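Local atomic coordinates of oligopeptide ABC transporter, periplasmic oligopeptide-binding protein, putative (Thermotoga maritima MSB8, PDB entry 5IPW), a protein that probably binds oligopeptides outside the cytoplasmic membrane and delivers them to an ABC transporter for uptake. Residues S24-K29 with L255-Y260; V50-K55 with A263-G268; Y153-K158 with F171-G176; Y396-W401 with E577-H582. One frame throughout, in Å; residues are numbered along the deposited sequence.

Contacts 1 and 2 are neighbours, their centres about 17 Å apart: both join the N-terminal region to the chain around 255-268, through the consecutive strands 252-257 and 263-265, and both are mostly buried. Their chemistry differs, since contact 1 is made by side chains between a helix and a strand end, whereas contact 2 combines one good and one weak backbone bond with small apolar contacts. Contact 3, only partly buried, closes the ends of two sequence-adjacent antiparallel strands with aromatic and aliphatic groups. Contact 4 is buried and lies on the opposite side of the chain's centre from contact 1; there a short helix meets a long one through an indole and a capping aspartate.

Contact 1. Residues S24-K29 with L255-Y260; sequences SPMLTK and LERNPY
Glu256 and Arg257, at the end of strand 252-257 in a mixed four-stranded sheet, meet the first turn of helix 25-32. Helix residues 25-29 are inclined at 71° to strand residues 255-257, and with the axes 11.2 Å apart at closest approach the contact is made by side chains. Glu256 sends its extended chain to Met26, OE1 lying 3.9 Å from CE, while the same oxygen is hydrogen-bonded to the hydroxyl of Tyr276. Arg257 supplies the largest share of the interface. Its CD is 3.4 Å from Met26 SD, the two side chains passing in opposite directions. A bend at chi3 (-43°) brings NE to 3.7 Å from Leu27 CD1. Beyond it, Ser24 CB sits 3.4 Å above one face of the guanidinium, toward the NH1 rim. NH1 forms a salt bridge with Asp275, whose OD1 is also hydrogen-bonded to Ser24 OG. An alanine in place of Arg257 would probably leave Asp275 without its charged mate and open a gap between Met26, Leu27 and Ser24. Pro259 then continues the contact in apolar fashion, crossing Leu27 at about a right angle, with its CB 3.8 Å from Leu27 CD2.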
loop_
_atom_site.group_PDB
_atom_site.type_symbol
_atom_site.label_atom_id
_atom_site.label_comp_id
_atom_site.label_asym_id
_atom_site.label_seq_id
_atom_site.Cartn_x
_atom_site.Cartn_y
_atom_site.Cartn_z
ATOM N N SER A 24 31.443 -6.103 3.283
ATOM C CA SER A 24 31.447 -6.279 4.730
ATOM C C SER A 24 32.640 -7.132 5.136
ATOM O O SER A 24 32.977 -8.074 4.435
ATOM C CB SER A 24 30.166 -6.948 5.197
ATOM O OG SER A 24 30.112 -6.986 6.612
ATOM N N PRO A 25 33.294 -6.802 6.262
ATOM C CA PRO A 25 34.426 -7.602 6.745
ATOM C C PRO A 25 34.169 -9.115 6.741
ATOM O O PRO A 25 35.012 -9.872 6.265
ATOM C CB PRO A 25 34.619 -7.098 8.178
ATOM C CG PRO A 25 34.170 -5.679 8.134
ATOM C CD PRO A 25 33.066 -5.615 7.111
ATOM N N MET A 26 33.011 -9.546 7.236
ATOM C CA MET A 26 32.682 -10.969 7.254
ATOM C C MET A 26 32.797 -11.604 5.868
ATOM O O MET A 26 33.136 -12.777 5.750
ATOM C CB MET A 26 31.278 -11.219 7.833
ATOM C CG MET A 26 30.120 -10.764 6.954
ATOM S SD MET A 26 28.505 -11.361 7.488
ATOM C CE MET A 26 28.447 -12.957 6.687
ATOM N N LEU A 27 32.503 -10.841 4.820
ATOM C CA LEU A 27 32.657 -11.352 3.460
ATOM C C LEU A 27 34.123 -11.363 3.030
ATOM O O LEU A 27 34.552 -12.276 2.326
ATOM C CB LEU A 27 31.811 -10.547 2.474
ATOM C CG LEU A 27 30.305 -10.578 2.723
ATOM C CD1 LEU A 27 29.586 -9.759 1.666
ATOM C CD2 LEU A 27 29.770 -12.001 2.715
ATOM N N THR A 28 34.887 -10.357 3.452
ATOM C CA THR A 28 36.315 -10.310 3.154
ATOM C C THR A 28 37.030 -11.506 3.751
ATOM O O THR A 28 37.928 -12.064 3.134
ATOM C CB THR A 28 36.981 -9.032 3.685
ATOM O OG1 THR A 28 36.306 -7.884 3.165
ATOM C CG2 THR A 28 38.443 -8.976 3.265
ATOM N N LYS A 29 36.628 -11.892 4.952
ATOM C CA LYS A 29 37.220 -13.043 5.604
ATOM C C LYS A 29 36.992 -14.298 4.764
ATOM O O LYS A 29 37.912 -15.090 4.566
ATOM C CB LYS A 29 36.645 -13.222 7.007
ATOM C CG LYS A 29 37.324 -14.324 7.793
ATOM C CD LYS A 29 36.969 -14.273 9.272
ATOM C CE LYS A 29 37.275 -15.597 9.961
ATOM N NZ LYS A 29 36.723 -15.665 11.344
ATOM N N LEU A 255 18.225 -14.111 9.430
ATOM C CA LEU A 255 18.575 -13.819 8.039
ATOM C C LEU A 255 20.024 -13.365 7.961
ATOM O O LEU A 255 20.477 -12.582 8.780
ATOM C CB LEU A 255 17.673 -12.744 7.450
ATOM C CG LEU A 255 16.172 -12.918 7.646
ATOM C CD1 LEU A 255 15.471 -11.613 7.357
ATOM C CD2 LEU A 255 15.605 -14.016 6.769
ATOM N N GLU A 256 20.747 -13.880 6.978
ATOM C CA GLU A 256 22.137 -13.520 6.755
ATOM C C GLU A 256 22.242 -12.753 5.440
ATOM O O GLU A 256 21.458 -12.959 4.505
ATOM C CB GLU A 256 23.002 -14.781 6.710
ATOM C CG GLU A 256 24.494 -14.529 6.598
ATOM C CD GLU A 256 25.308 -15.815 6.601
ATOM O OE1 GLU A 256 26.178 -15.964 7.484
ATOM O OE2 GLU A 256 25.083 -16.677 5.727
ATOM N N ARG A 257 23.214 -11.854 5.377
ATOM C CA ARG A 257 23.435 -11.074 4.179
ATOM C C ARG A 257 23.645 -11.970 2.965
ATOM O O ARG A 257 24.317 -12.999 3.046
ATOM C CB ARG A 257 24.631 -10.149 4.352
ATOM C CG ARG A 257 25.965 -10.842 4.573
ATOM C CD ARG A 257 27.027 -9.805 4.884
ATOM N NE ARG A 257 26.850 -8.692 3.968
ATOM C CZ ARG A 257 26.702 -7.412 4.290
ATOM N NH1 ARG A 257 26.777 -6.972 5.538
ATOM N NH2 ARG A 257 26.518 -6.548 3.310
ATOM N N ASN A 258 23.031 -11.576 1.857
ATOM C CA ASN A 258 23.243 -12.217 0.569
ATOM C C ASN A 258 24.542 -11.709 -0.038
ATOM O O ASN A 258 24.615 -10.549 -0.457
ATOM C CB ASN A 258 22.085 -11.897 -0.370
ATOM C CG ASN A 258 22.324 -12.388 -1.776
ATOM O OD1 ASN A 258 23.345 -13.008 -2.058
ATOM N ND2 ASN A 258 21.381 -12.110 -2.671
ATOM N N PRO A 259 25.571 -12.572 -0.102
ATOM C CA PRO A 259 26.886 -12.101 -0.525
ATOM C C PRO A 259 26.946 -11.712 -2.004
ATOM O O PRO A 259 27.920 -11.097 -2.419
ATOM C CB PRO A 259 27.794 -13.297 -0.238
ATOM C CG PRO A 259 26.903 -14.481 -0.382
ATOM C CD PRO A 259 25.548 -14.034 0.089
ATOM N N TYR A 260 25.911 -12.056 -2.772
ATOM C CA TYR A 260 25.799 -11.677 -4.181
ATOM C C TYR A 260 24.814 -10.540 -4.414
ATOM O O TYR A 260 24.362 -10.327 -5.546
ATOM C CB TYR A 260 25.385 -12.902 -5.008
ATOM C CG TYR A 260 26.482 -13.923 -5.082
ATOM C CD1 TYR A 260 27.506 -13.785 -6.008
ATOM C CD2 TYR A 260 26.524 -15.004 -4.208
ATOM C CE1 TYR A 260 28.537 -14.700 -6.085
ATOM C CE2 TYR A 260 27.554 -15.927 -4.267
ATOM C CZ TYR A 260 28.567 -15.766 -5.216
ATOM O OH TYR A 260 29.618 -16.659 -5.320
#

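Contact 2. Residues V50-K55 with A263-G268; sequences VQPVEK and AVDIEG
Val50 meets Val264 and Ala263 through both backbone and side chain. Its N donates to Val264 O over 2.8 Å with an N-H...O angle of 143°, and the same carbonyl oxygen lies beside Val50 CB. With CG1 anti to the backbone N (chi1 175°), the other branch, CG2, is the one that reaches Ala263 CB, 4.3 Å away. The carbonyl of Val50 gives a second link, a weak one, accepting from Ile266 N at 3.3 Å.

Strand 48-51 runs parallel to strand 263-265 in a mixed three-stranded sheet, where 48-51 is the middle strand and 2-4 lies antiparallel on its other flank; the bond from Val50 N is one link between the parallel pair. The second segment turns through a type I beta turn from Asp265 to Gly268, closed by Gly268 N on Asp265 O at 3.0 Å. Asp265 OD2 is hydrogen-bonded to Tyr273 OH and Asn269 ND2.

Gln51 meets Ile266 CG2 with CA, at 3.9 Å, and more distantly with CB. Pro52 packs its ring on Ile266, CD standing 4.1 Å from Ile266 CG1 in an oblique apolar crossing. Ile266 holds CG1 between its backbone N and carbonyl carbon (chi1 59°), which puts that branch beside the proline and leaves CG2 to the carbonyl of Val50 and to Gln51.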
loop_
_atom_site.group_PDB
_atom_site.type_symbol
_atom_site.label_atom_id
_atom_site.label_comp_id
_atom_site.label_asym_id
_atom_site.label_seq_id
_atom_site.Cartn_x
_atom_site.Cartn_y
_atom_site.Cartn_z
ATOM N N VAL A 50 22.606 3.333 -4.656
ATOM C CA VAL A 50 21.631 3.762 -3.674
ATOM C C VAL A 50 22.167 4.934 -2.887
ATOM O O VAL A 50 23.265 4.874 -2.362
ATOM C CB VAL A 50 21.290 2.598 -2.746
ATOM C CG1 VAL A 50 20.351 3.035 -1.622
ATOM C CG2 VAL A 50 20.661 1.497 -3.571
ATOM N N GLN A 51 21.395 6.012 -2.828
ATOM C CA GLN A 51 21.780 7.148 -2.015
ATOM C C GLN A 51 21.151 7.015 -0.633
ATOM O O GLN A 51 19.934 6.869 -0.511
ATOM C CB GLN A 51 21.368 8.462 -2.652
ATOM C CG GLN A 51 21.914 9.664 -1.907
ATOM C CD GLN A 51 21.391 10.951 -2.485
ATOM O OE1 GLN A 51 21.559 11.212 -3.684
ATOM N NE2 GLN A 51 20.735 11.764 -1.652
ATOM N N PRO A 52 21.982 7.055 0.409
ATOM C CA PRO A 52 21.476 6.919 1.754
ATOM C C PRO A 52 20.397 7.919 2.118
ATOM O O PRO A 52 20.413 9.049 1.649
ATOM C CB PRO A 52 22.703 7.175 2.617
ATOM C CG PRO A 52 23.841 6.730 1.785
ATOM C CD PRO A 52 23.449 6.971 0.359
ATOM N N VAL A 53 19.481 7.489 2.977
ATOM C CA VAL A 53 18.486 8.377 3.543
ATOM C C VAL A 53 19.151 9.483 4.344
ATOM O O VAL A 53 18.672 10.606 4.354
ATOM C CB VAL A 53 17.497 7.609 4.446
ATOM C CG1 VAL A 53 16.699 8.558 5.325
ATOM C CG2 VAL A 53 16.567 6.765 3.594
ATOM N N GLU A 54 20.251 9.163 5.013
ATOM C CA GLU A 54 20.823 10.060 6.002
ATOM C C GLU A 54 22.303 10.268 5.769
ATOM O O GLU A 54 22.780 11.399 5.725
ATOM C CB GLU A 54 20.594 9.463 7.387
ATOM C CG GLU A 54 20.799 10.411 8.548
ATOM C CD GLU A 54 20.678 9.698 9.881
ATOM O OE1 GLU A 54 21.411 10.079 10.825
ATOM O OE2 GLU A 54 19.863 8.750 9.978
ATOM N N LYS A 55 23.039 9.174 5.652
ATOM C CA LYS A 55 24.455 9.258 5.409
ATOM C C LYS A 55 25.001 7.919 4.975
ATOM O O LYS A 55 24.326 6.898 5.077
ATOM C CB LYS A 55 25.184 9.732 6.662
ATOM C CG LYS A 55 25.010 8.824 7.865
ATOM C CD LYS A 55 25.548 9.466 9.138
ATOM C CE LYS A 55 27.060 9.386 9.195
ATOM N NZ LYS A 55 27.594 9.987 10.442
ATOM N N ALA A 263 23.284 -4.337 -5.336
ATOM C CA ALA A 263 23.220 -2.890 -5.209
ATOM C C ALA A 263 24.341 -2.420 -4.321
ATOM O O ALA A 263 24.782 -3.144 -3.441
ATOM C CB ALA A 263 21.890 -2.459 -4.632
ATOM N N VAL A 264 24.794 -1.198 -4.564
ATOM C CA VAL A 264 25.814 -0.562 -3.751
ATOM C C VAL A 264 25.412 0.851 -3.342
ATOM O O VAL A 264 24.426 1.407 -3.816
ATOM C CB VAL A 264 27.170 -0.492 -4.484
ATOM C CG1 VAL A 264 27.628 -1.880 -4.918
ATOM C CG2 VAL A 264 27.094 0.428 -5.701
ATOM N N ASP A 265 26.194 1.374 -2.413
ATOM C CA ASP A 265 26.246 2.775 -2.006
ATOM C C ASP A 265 26.721 3.713 -3.073
ATOM O O ASP A 265 27.354 3.303 -4.035
ATOM C CB ASP A 265 27.347 2.908 -0.949
ATOM C CG ASP A 265 26.824 3.010 0.394
ATOM O OD1 ASP A 265 25.594 2.910 0.539
ATOM O OD2 ASP A 265 27.640 3.192 1.308
ATOM N N ILE A 266 26.528 5.001 -2.819
ATOM C CA ILE A 266 27.249 6.025 -3.559
ATOM C C ILE A 266 28.772 5.918 -3.383
ATOM O O ILE A 266 29.508 6.341 -4.255
ATOM C CB ILE A 266 26.749 7.459 -3.244
ATOM C CG1 ILE A 266 26.873 7.804 -1.761
ATOM C CG2 ILE A 266 25.302 7.618 -3.686
ATOM C CD1 ILE A 266 26.433 9.217 -1.419
ATOM N N GLU A 267 29.252 5.371 -2.272
ATOM C CA GLU A 267 30.694 5.101 -2.107
ATOM C C GLU A 267 31.132 3.708 -2.575
ATOM O O GLU A 267 32.267 3.306 -2.336
ATOM C CB GLU A 267 31.111 5.286 -0.641
ATOM C CG GLU A 267 31.079 6.728 -0.144
ATOM C CD GLU A 267 32.222 7.572 -0.696
ATOM O OE1 GLU A 267 33.385 7.306 -0.340
ATOM O OE2 GLU A 267 31.953 8.504 -1.490
ATOM N N GLY A 268 30.249 2.960 -3.222
ATOM C CA GLY A 268 30.596 1.612 -3.695
ATOM C C GLY A 268 30.581 0.479 -2.668
ATOM O O GLY A 268 31.048 -0.622 -2.964
#

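Contact 3. Residues Y153-K158 with F171-G176; sequences YNIGVK and FSKPYG
Val157 and Phe171 face each other as an antiparallel non-hydrogen-bonded pair, their CA atoms 4.3 Å apart, and one residue further out Ser172 N donates to Gly156 O over 2.9 Å with an N-H...O angle of 158°. That carbonyl oxygen also lies 3.2 Å from Phe171 CA, a CA-H...O contact, and takes a weak bond from Ser172 OG.

The side chains of Val157 and Phe171 lie side by side on the same face of the sheet. Val157 CG2 rests over one face of the phenyl ring in a CH-pi contact, 3.9 Å from its centroid, while Tyr175 CD2 stands over the centre of the opposite face. Ile155 divides its branches: CG2 is 3.9 Å from Phe171 CD1, and CD1 sits over the middle of the Tyr175 ring, 3.3 Å from the centroid and 14° off the normal. CG of Tyr175 is anti to its backbone N (chi1 -175°). An alanine in place of Tyr175 would probably leave Ile155 CD1 without the ring it packs on, and open a gap over the face of Phe171 opposite Val157.

The contact closes the open end of the beta hairpin of strands 157-163 and 166-171, part of an antiparallel five-stranded sheet. Trp152 of helix 151-154 touches both Val157 and Tyr175, and Tyr111 of strand 110-115 hydrogen-bonds to the carbonyl of Tyr175.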
loop_
_atom_site.group_PDB
_atom_site.type_symbol
_atom_site.label_atom_id
_atom_site.label_comp_id
_atom_site.label_asym_id
_atom_site.label_seq_id
_atom_site.Cartn_x
_atom_site.Cartn_y
_atom_site.Cartn_z
ATOM N N TYR A 153 -2.278 -11.149 -15.012
ATOM C CA TYR A 153 -2.171 -12.356 -15.839
ATOM C C TYR A 153 -3.480 -12.694 -16.559
ATOM O O TYR A 153 -3.451 -13.299 -17.630
ATOM C CB TYR A 153 -1.710 -13.560 -15.016
ATOM C CG TYR A 153 -1.368 -14.786 -15.852
ATOM C CD1 TYR A 153 -0.083 -14.974 -16.366
ATOM C CD2 TYR A 153 -2.327 -15.755 -16.130
ATOM C CE1 TYR A 153 0.232 -16.095 -17.127
ATOM C CE2 TYR A 153 -2.023 -16.880 -16.886
ATOM C CZ TYR A 153 -0.744 -17.047 -17.383
ATOM O OH TYR A 153 -0.440 -18.163 -18.132
ATOM N N ASN A 154 -4.617 -12.316 -15.972
ATOM C CA ASN A 154 -5.928 -12.564 -16.586
ATOM C C ASN A 154 -6.176 -11.670 -17.793
ATOM O O ASN A 154 -6.893 -12.055 -18.717
ATOM C CB ASN A 154 -7.053 -12.431 -15.558
ATOM C CG ASN A 154 -7.157 -13.649 -14.654
ATOM O OD1 ASN A 154 -6.890 -14.774 -15.079
ATOM N ND2 ASN A 154 -7.548 -13.431 -13.400
ATOM N N ILE A 155 -5.582 -10.482 -17.791
ATOM C CA ILE A 155 -5.393 -9.762 -19.039
ATOM C C ILE A 155 -4.385 -10.633 -19.781
ATOM O O ILE A 155 -3.394 -11.058 -19.190
ATOM C CB ILE A 155 -4.824 -8.347 -18.827
ATOM C CG1 ILE A 155 -5.766 -7.534 -17.930
ATOM C CG2 ILE A 155 -4.609 -7.656 -20.172
ATOM C CD1 ILE A 155 -5.413 -6.068 -17.809
ATOM N N GLY A 156 -4.631 -10.924 -21.052
ATOM C CA GLY A 156 -3.715 -11.782 -21.806
ATOM C C GLY A 156 -2.308 -11.210 -21.828
ATOM O O GLY A 156 -2.126 -10.019 -22.091
ATOM N N VAL A 157 -1.313 -12.047 -21.540
ATOM C CA VAL A 157 0.082 -11.599 -21.533
ATOM C C VAL A 157 1.034 -12.640 -22.121
ATOM O O VAL A 157 0.933 -13.832 -21.826
ATOM C CB VAL A 157 0.550 -11.205 -20.109
ATOM C CG1 VAL A 157 0.613 -12.413 -19.182
ATOM C CG2 VAL A 157 1.895 -10.489 -20.164
ATOM N N LYS A 158 1.959 -12.166 -22.955
ATOM C CA LYS A 158 3.030 -12.995 -23.497
ATOM C C LYS A 158 4.362 -12.434 -22.999
ATOM O O LYS A 158 4.628 -11.238 -23.136
ATOM C CB LYS A 158 2.988 -13.005 -25.033
ATOM C CG LYS A 158 3.009 -14.397 -25.657
ATOM C CD LYS A 158 4.283 -15.173 -25.341
ATOM C CE LYS A 158 4.115 -16.664 -25.611
ATOM N NZ LYS A 158 5.027 -17.488 -24.767
ATOM N N PHE A 171 1.074 -7.435 -23.638
ATOM C CA PHE A 171 -0.319 -7.652 -23.269
ATOM C C PHE A 171 -1.220 -7.606 -24.505
ATOM O O PHE A 171 -0.868 -7.000 -25.516
ATOM C CB PHE A 171 -0.766 -6.592 -22.261
ATOM C CG PHE A 171 -0.150 -6.747 -20.903
ATOM C CD1 PHE A 171 -0.705 -7.614 -19.980
ATOM C CD2 PHE A 171 0.978 -6.021 -20.545
ATOM C CE1 PHE A 171 -0.145 -7.761 -18.721
ATOM C CE2 PHE A 171 1.542 -6.161 -19.288
ATOM C CZ PHE A 171 0.979 -7.034 -18.375
ATOM N N SER A 172 -2.376 -8.258 -24.425
ATOM C CA SER A 172 -3.409 -8.090 -25.444
ATOM C C SER A 172 -4.119 -6.782 -25.141
ATOM O O SER A 172 -4.760 -6.683 -24.105
ATOM C CB SER A 172 -4.412 -9.243 -25.405
ATOM O OG SER A 172 -4.863 -9.494 -24.085
ATOM N N LYS A 173 -3.994 -5.797 -26.035
ATOM C CA LYS A 173 -4.515 -4.429 -25.827
ATOM C C LYS A 173 -3.587 -3.589 -24.936
ATOM O O LYS A 173 -2.622 -4.113 -24.370
ATOM C CB LYS A 173 -5.924 -4.450 -25.218
ATOM C CG LYS A 173 -5.954 -4.487 -23.692
ATOM C CD LYS A 173 -7.152 -5.251 -23.166
ATOM C CE LYS A 173 -7.561 -4.704 -21.817
ATOM N NZ LYS A 173 -8.499 -5.622 -21.125
ATOM N N PRO A 174 -3.880 -2.280 -24.801
ATOM C CA PRO A 174 -3.095 -1.491 -23.864
ATOM C C PRO A 174 -3.444 -1.762 -22.408
ATOM O O PRO A 174 -4.532 -2.255 -22.103
ATOM C CB PRO A 174 -3.445 -0.052 -24.253
ATOM C CG PRO A 174 -3.793 -0.153 -25.700
ATOM C CD PRO A 174 -4.634 -1.397 -25.708
ATOM N N TYR A 175 -2.506 -1.429 -21.525
ATOM C CA TYR A 175 -2.634 -1.712 -20.101
ATOM C C TYR A 175 -1.645 -0.869 -19.298
ATOM O O TYR A 175 -0.617 -1.360 -18.829
ATOM C CB TYR A 175 -2.415 -3.206 -19.855
ATOM C CG TYR A 175 -2.635 -3.657 -18.431
ATOM C CD1 TYR A 175 -3.684 -3.151 -17.664
ATOM C CD2 TYR A 175 -1.810 -4.620 -17.859
ATOM C CE1 TYR A 175 -3.889 -3.580 -16.362
ATOM C CE2 TYR A 175 -2.005 -5.054 -16.559
ATOM C CZ TYR A 175 -3.043 -4.533 -15.814
ATOM O OH TYR A 175 -3.236 -4.970 -14.527
ATOM N N GLY A 176 -1.970 0.412 -19.153
ATOM C CA GLY A 176 -1.108 1.371 -18.459
ATOM C C GLY A 176 -0.932 1.090 -16.981
ATOM O O GLY A 176 0.086 1.448 -16.399
#

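Contact 4. Residues Y396-W401 with E577-H582; sequences YFDPEW and EATKIH
Trp401 lies against Thr579 and His582 on one side of its indole. CB begins 3.9 Å from Thr579 O, and chi1 (-174°) sets CG anti to the backbone N, near that same oxygen. CD2 also remains close to this carbonyl oxygen, which stands over one face toward the rim. On the benzene side, CE3 meets Thr579 CB at 3.6 Å and CZ3 meets Thr579 CG2 at 3.7 Å, the two side chains crossing at about a right angle. On the pyrrole side CD1 and NE1 approach His582 O; NE1 is 3.0 Å from this oxygen, yet the angle is too poor for a hydrogen bond. Further out, CE2, CZ2 and CH2 have His582 CB over their face, 3.2 Å from CZ2. The imidazole of His582 is inclined by 45° to the six-membered ring of Trp401, an oblique pairing, and His582 NE2 is hydrogen-bonded to Ile507 O.

Asp398 adds a polar link. As N-cap of the short, weakly bonded helix 399-403 it accepts Trp401 N on OD1 at 2.9 Å, nearly straight at 173°, approached from above the carboxylate plane. Its other oxygen, OD2, is 2.7 Å from Thr579 OG1. Through the salt bridge of OD2 with Arg583, the carboxylate ties the indole-bearing turn to helix 568-584.

That long helix also packs against helix 550-564, where Ile581 touches Val551 and Leu555, so the segment 577-582 bridges between helix 550-564 and the start of helix 399-403.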
loop_
_atom_site.group_PDB
_atom_site.type_symbol
_atom_site.label_atom_id
_atom_site.label_comp_id
_atom_site.label_asym_id
_atom_site.label_seq_id
_atom_site.Cartn_x
_atom_site.Cartn_y
_atom_site.Cartn_z
ATOM N N TYR A 396 -0.575 12.064 -5.696
ATOM C CA TYR A 396 -1.658 12.877 -6.244
ATOM C C TYR A 396 -2.334 13.751 -5.187
ATOM O O TYR A 396 -3.411 14.297 -5.439
ATOM C CB TYR A 396 -2.683 11.965 -6.913
ATOM C CG TYR A 396 -2.042 10.808 -7.637
ATOM C CD1 TYR A 396 -1.219 11.028 -8.735
ATOM C CD2 TYR A 396 -2.232 9.496 -7.207
ATOM C CE1 TYR A 396 -0.613 9.973 -9.398
ATOM C CE2 TYR A 396 -1.632 8.435 -7.864
ATOM C CZ TYR A 396 -0.825 8.678 -8.957
ATOM O OH TYR A 396 -0.230 7.630 -9.612
ATOM N N PHE A 397 -1.686 13.894 -4.026
ATOM C CA PHE A 397 -2.190 14.699 -2.909
ATOM C C PHE A 397 -2.873 15.983 -3.350
ATOM O O PHE A 397 -2.365 16.699 -4.217
ATOM C CB PHE A 397 -1.042 15.068 -1.971
ATOM C CG PHE A 397 -1.446 15.975 -0.845
ATOM C CD1 PHE A 397 -1.999 15.452 0.305
ATOM C CD2 PHE A 397 -1.270 17.349 -0.935
ATOM C CE1 PHE A 397 -2.372 16.268 1.357
ATOM C CE2 PHE A 397 -1.641 18.174 0.111
ATOM C CZ PHE A 397 -2.190 17.633 1.257
ATOM N N ASP A 398 -4.016 16.277 -2.734
ATOM C CA ASP A 398 -4.771 17.480 -3.057
ATOM C C ASP A 398 -4.905 18.366 -1.820
ATOM O O ASP A 398 -5.622 18.015 -0.877
ATOM C CB ASP A 398 -6.144 17.131 -3.622
ATOM C CG ASP A 398 -6.793 18.308 -4.324
ATOM O OD1 ASP A 398 -6.656 19.447 -3.829
ATOM O OD2 ASP A 398 -7.435 18.109 -5.376
ATOM N N PRO A 399 -4.211 19.521 -1.825
ATOM C CA PRO A 399 -4.216 20.425 -0.669
ATOM C C PRO A 399 -5.546 21.169 -0.525
ATOM O O PRO A 399 -6.040 21.345 0.592
ATOM C CB PRO A 399 -3.075 21.396 -0.980
ATOM C CG PRO A 399 -2.978 21.413 -2.471
ATOM C CD PRO A 399 -3.462 20.082 -2.969
ATOM N N GLU A 400 -6.116 21.580 -1.656
ATOM C CA GLU A 400 -7.411 22.251 -1.679
ATOM C C GLU A 400 -8.452 21.293 -1.085
ATOM O O GLU A 400 -9.095 21.599 -0.075
ATOM C CB GLU A 400 -7.795 22.634 -3.119
ATOM C CG GLU A 400 -6.798 23.506 -3.881
ATOM C CD GLU A 400 -7.209 24.966 -3.970
ATOM O OE1 GLU A 400 -7.715 25.515 -2.969
ATOM O OE2 GLU A 400 -7.011 25.576 -5.044
ATOM N N TRP A 401 -8.560 20.111 -1.692
ATOM C CA TRP A 401 -9.512 19.077 -1.285
ATOM C C TRP A 401 -9.287 18.574 0.143
ATOM O O TRP A 401 -10.227 18.121 0.786
ATOM C CB TRP A 401 -9.484 17.909 -2.284
ATOM C CG TRP A 401 -10.530 16.849 -2.055
ATOM C CD1 TRP A 401 -11.783 17.027 -1.545
ATOM C CD2 TRP A 401 -10.415 15.452 -2.354
ATOM N NE1 TRP A 401 -12.447 15.826 -1.487
ATOM C CE2 TRP A 401 -11.631 14.842 -1.980
ATOM C CE3 TRP A 401 -9.399 14.652 -2.894
ATOM C CZ2 TRP A 401 -11.857 13.469 -2.118
ATOM C CZ3 TRP A 401 -9.628 13.288 -3.035
ATOM C CH2 TRP A 401 -10.849 12.714 -2.650
ATOM N N GLU A 577 -7.830 16.195 -11.771
ATOM C CA GLU A 577 -9.227 16.428 -12.161
ATOM C C GLU A 577 -10.201 15.660 -11.267
ATOM O O GLU A 577 -11.232 16.191 -10.846
ATOM C CB GLU A 577 -9.467 16.000 -13.607
ATOM C CG GLU A 577 -8.431 16.494 -14.597
ATOM C CD GLU A 577 -8.985 16.599 -15.996
ATOM O OE1 GLU A 577 -9.970 17.340 -16.182
ATOM O OE2 GLU A 577 -8.439 15.943 -16.908
ATOM N N ALA A 578 -9.870 14.401 -10.997
ATOM C CA ALA A 578 -10.680 13.556 -10.135
ATOM C C ALA A 578 -10.838 14.175 -8.756
ATOM O O ALA A 578 -11.943 14.254 -8.220
ATOM C CB ALA A 578 -10.044 12.182 -10.017
ATOM N N THR A 579 -9.724 14.615 -8.187
ATOM C CA THR A 579 -9.730 15.217 -6.862
ATOM C C THR A 579 -10.402 16.592 -6.880
ATOM O O THR A 579 -10.892 17.053 -5.854
ATOM C CB THR A 579 -8.303 15.346 -6.300
ATOM O OG1 THR A 579 -7.487 16.089 -7.217
ATOM C CG2 THR A 579 -7.698 13.976 -6.078
ATOM N N LYS A 580 -10.397 17.243 -8.042
ATOM C CA LYS A 580 -11.138 18.488 -8.238
ATOM C C LYS A 580 -12.615 18.174 -8.088
ATOM O O LYS A 580 -13.302 18.751 -7.255
ATOM C CB LYS A 580 -10.852 19.094 -9.628
ATOM C CG LYS A 580 -11.587 20.397 -9.933
ATOM C CD LYS A 580 -11.555 20.747 -11.415
ATOM C CE LYS A 580 -12.571 21.831 -11.740
ATOM N NZ LYS A 580 -12.554 22.241 -13.173
ATOM N N ILE A 581 -13.087 17.229 -8.890
ATOM C CA ILE A 581 -14.477 16.795 -8.835
ATOM C C ILE A 581 -14.907 16.468 -7.396
ATOM O O ILE A 581 -15.873 17.033 -6.888
ATOM C CB ILE A 581 -14.708 15.603 -9.784
ATOM C CG1 ILE A 581 -14.747 16.112 -11.233
ATOM C CG2 ILE A 581 -15.988 14.868 -9.413
ATOM C CD1 ILE A 581 -14.772 15.036 -12.303
ATOM N N HIS A 582 -14.170 15.590 -6.728
ATOM C CA HIS A 582 -14.453 15.263 -5.326
ATOM C C HIS A 582 -14.387 16.471 -4.391
ATOM O O HIS A 582 -14.843 16.406 -3.247
ATOM C CB HIS A 582 -13.476 14.195 -4.812
ATOM C CG HIS A 582 -13.876 12.789 -5.136
ATOM N ND1 HIS A 582 -14.554 11.987 -4.241
ATOM C CD2 HIS A 582 -13.685 12.038 -6.247
ATOM C CE1 HIS A 582 -14.765 10.805 -4.790
ATOM N NE2 HIS A 582 -14.248 10.808 -6.006
#